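Local coordinates for protein concanavalin B (Canavalia ensiformis, PDB 6CAF) that may act as a carbohydrate-binding protein of the jack bean seed and belongs to the chitinase-like members of glycosyl hydrolase family 18, at residues V56-L61 / L73-V78. Numbering follows the deposited sequence.
Sequences VFISFL and LELEGV
Leu75 turns CG anti to its carbonyl carbon (chi1 -62°) and Leu73 turns CG anti to its backbone N (chi1 -174°), and both side chains reach segment 56-61 of strand 55-64 with their methyls. Leu75 forks at its tip: CD1 meets Ile58 CG2 at 3.9 Å, the two side chains crossing at about a right angle, while CD2 lies against the backbone, 3.4 Å from Ser59 O. Leu73 CD1 touches both Leu61 CD1, at 4.0 Å, and the carbonyl of Phe60. No direct hydrogen bond joins the segments; three waters bridge their main chains instead. One is hydrogen-bonded to Phe60 O (2.7 Å) and accepts from Glu74 N; a second accepts from Phe60 N (3.0 Å) and is hydrogen-bonded to Glu74 O; a third accepts from Glu76 N and reaches Ser59 O weakly. A cis peptide joins Ser59 to Phe60, and Ser59 CB sits 3.4 Å above the centre of the Phe60 ring. Leu75 also touches Trp36, and Leu73 touches Leu143. The connection to helix 91-99 thus packs outside the strand, whereas Phe57 stacks on His152 within the barrel: the second strand of the family 18 TIM barrel, which in relatives such as hevamine also carries a non-proline cis peptide.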
loop_
_atom_site.group_PDB
_atom_site.type_symbol
_atom_site.label_atom_id
_atom_site.label_comp_id
_atom_site.label_asym_id
_atom_site.label_seq_id
_atom_site.Cartn_x
_atom_site.Cartn_y
_atom_site.Cartn_z
ATOM N N VAL A 56 -7.601 2.040 1.037
ATOM C CA VAL A 56 -7.610 1.424 -0.281
ATOM C C VAL A 56 -6.492 2.064 -1.093
ATOM O O VAL A 56 -6.412 3.295 -1.213
ATOM C CB VAL A 56 -8.968 1.610 -0.986
ATOM C CG1 VAL A 56 -8.941 1.041 -2.384
ATOM C CG2 VAL A 56 -10.060 0.967 -0.174
ATOM N N PHE A 57 -5.645 1.220 -1.662
ATOM C CA PHE A 57 -4.585 1.652 -2.567
ATOM C C PHE A 57 -5.080 1.534 -4.007
ATOM O O PHE A 57 -5.312 0.414 -4.492
ATOM C CB PHE A 57 -3.347 0.756 -2.464
ATOM C CG PHE A 57 -2.744 0.630 -1.102
ATOM C CD1 PHE A 57 -2.233 1.723 -0.429
ATOM C CD2 PHE A 57 -2.624 -0.614 -0.519
ATOM C CE1 PHE A 57 -1.619 1.558 0.789
ATOM C CE2 PHE A 57 -1.987 -0.771 0.686
ATOM C CZ PHE A 57 -1.503 0.317 1.365
ATOM N N ILE A 58 -5.256 2.658 -4.706
ATOM C CA ILE A 58 -5.557 2.632 -6.135
ATOM C C ILE A 58 -4.263 2.298 -6.868
ATOM O O ILE A 58 -3.265 3.039 -6.757
ATOM C CB ILE A 58 -6.145 3.961 -6.629
ATOM C CG1 ILE A 58 -7.493 4.217 -5.934
ATOM C CG2 ILE A 58 -6.282 3.948 -8.123
ATOM C CD1 ILE A 58 -8.138 5.526 -6.278
ATOM N N SER A 59 -4.284 1.168 -7.577
ATOM C CA SER A 59 -3.064 0.488 -7.985
ATOM C C SER A 59 -3.065 0.192 -9.478
ATOM O O SER A 59 -3.934 -0.554 -9.927
ATOM C CB SER A 59 -2.979 -0.814 -7.198
ATOM O OG SER A 59 -3.007 -0.552 -5.787
ATOM N N PHE A 60 -2.156 0.729 -10.283
ATOM C CA PHE A 60 -0.958 1.465 -9.931
ATOM C C PHE A 60 -0.680 2.554 -10.958
ATOM O O PHE A 60 -0.990 2.386 -12.133
ATOM C CB PHE A 60 0.278 0.556 -9.978
ATOM C CG PHE A 60 0.274 -0.552 -8.952
ATOM C CD1 PHE A 60 0.732 -0.328 -7.672
ATOM C CD2 PHE A 60 -0.210 -1.799 -9.268
ATOM C CE1 PHE A 60 0.737 -1.324 -6.734
ATOM C CE2 PHE A 60 -0.196 -2.812 -8.336
ATOM C CZ PHE A 60 0.262 -2.568 -7.067
ATOM N N LEU A 61 -0.017 3.621 -10.510
ATOM C CA LEU A 61 0.683 4.540 -11.422
ATOM C C LEU A 61 2.038 3.886 -11.684
ATOM O O LEU A 61 2.904 3.867 -10.814
ATOM C CB LEU A 61 0.833 5.911 -10.799
ATOM C CG LEU A 61 1.294 6.983 -11.775
ATOM C CD1 LEU A 61 0.135 7.481 -12.618
ATOM C CD2 LEU A 61 1.961 8.120 -11.044
ATOM N N LEU A 73 -2.501 7.490 -15.875
ATOM C CA LEU A 73 -2.951 6.355 -15.115
ATOM C C LEU A 73 -3.698 5.372 -16.009
ATOM O O LEU A 73 -4.606 5.743 -16.754
ATOM C CB LEU A 73 -3.837 6.841 -13.963
ATOM C CG LEU A 73 -4.272 5.747 -12.979
ATOM C CD1 LEU A 73 -3.082 5.208 -12.209
ATOM C CD2 LEU A 73 -5.296 6.315 -12.047
ATOM N N GLU A 74 -3.313 4.111 -15.914
ATOM C CA GLU A 74 -4.002 3.033 -16.599
ATOM C C GLU A 74 -4.241 1.927 -15.581
ATOM O O GLU A 74 -3.305 1.362 -15.035
ATOM C CB GLU A 74 -3.130 2.476 -17.725
ATOM C CG GLU A 74 -2.972 3.391 -18.921
ATOM C CD GLU A 74 -3.964 3.115 -20.039
ATOM O OE1 GLU A 74 -4.928 2.355 -19.858
ATOM O OE2 GLU A 74 -3.756 3.686 -21.107
ATOM N N LEU A 75 -5.506 1.659 -15.328
ATOM C CA LEU A 75 -5.916 0.597 -14.413
ATOM C C LEU A 75 -6.471 -0.526 -15.284
ATOM O O LEU A 75 -7.431 -0.308 -16.044
ATOM C CB LEU A 75 -6.971 1.116 -13.439
ATOM C CG LEU A 75 -6.513 2.265 -12.524
ATOM C CD1 LEU A 75 -7.625 2.609 -11.547
ATOM C CD2 LEU A 75 -5.227 1.915 -11.794
ATOM N N GLU A 76 -5.844 -1.707 -15.193
ATOM C CA GLU A 76 -6.057 -2.802 -16.135
ATOM C C GLU A 76 -7.518 -3.209 -16.219
ATOM O O GLU A 76 -8.115 -3.639 -15.230
ATOM C CB GLU A 76 -5.196 -3.996 -15.739
ATOM C CG GLU A 76 -5.199 -5.129 -16.740
ATOM C CD GLU A 76 -4.530 -6.370 -16.165
ATOM O OE1 GLU A 76 -3.267 -6.308 -15.925
ATOM O OE2 GLU A 76 -5.300 -7.381 -15.921
ATOM N N GLY A 77 -8.097 -3.041 -17.400
ATOM C CA GLY A 77 -9.482 -3.408 -17.620
ATOM C C GLY A 77 -10.490 -2.531 -16.907
ATOM O O GLY A 77 -11.682 -2.892 -16.828
ATOM N N VAL A 78 -10.024 -1.403 -16.384
ATOM C CA VAL A 78 -10.869 -0.537 -15.574
ATOM C C VAL A 78 -10.950 0.866 -16.194
ATOM O O VAL A 78 -12.023 1.362 -16.489
ATOM C CB VAL A 78 -10.354 -0.433 -14.138
ATOM C CG1 VAL A 78 -11.161 0.573 -13.347
ATOM C CG2 VAL A 78 -10.419 -1.789 -13.453
HETATM O O HOH W 1 -4.255 -2.123 -12.834
HETATM O O HOH W 2 -0.752 3.489 -14.614
HETATM O O HOH W 3 -2.172 -0.379 -13.035
#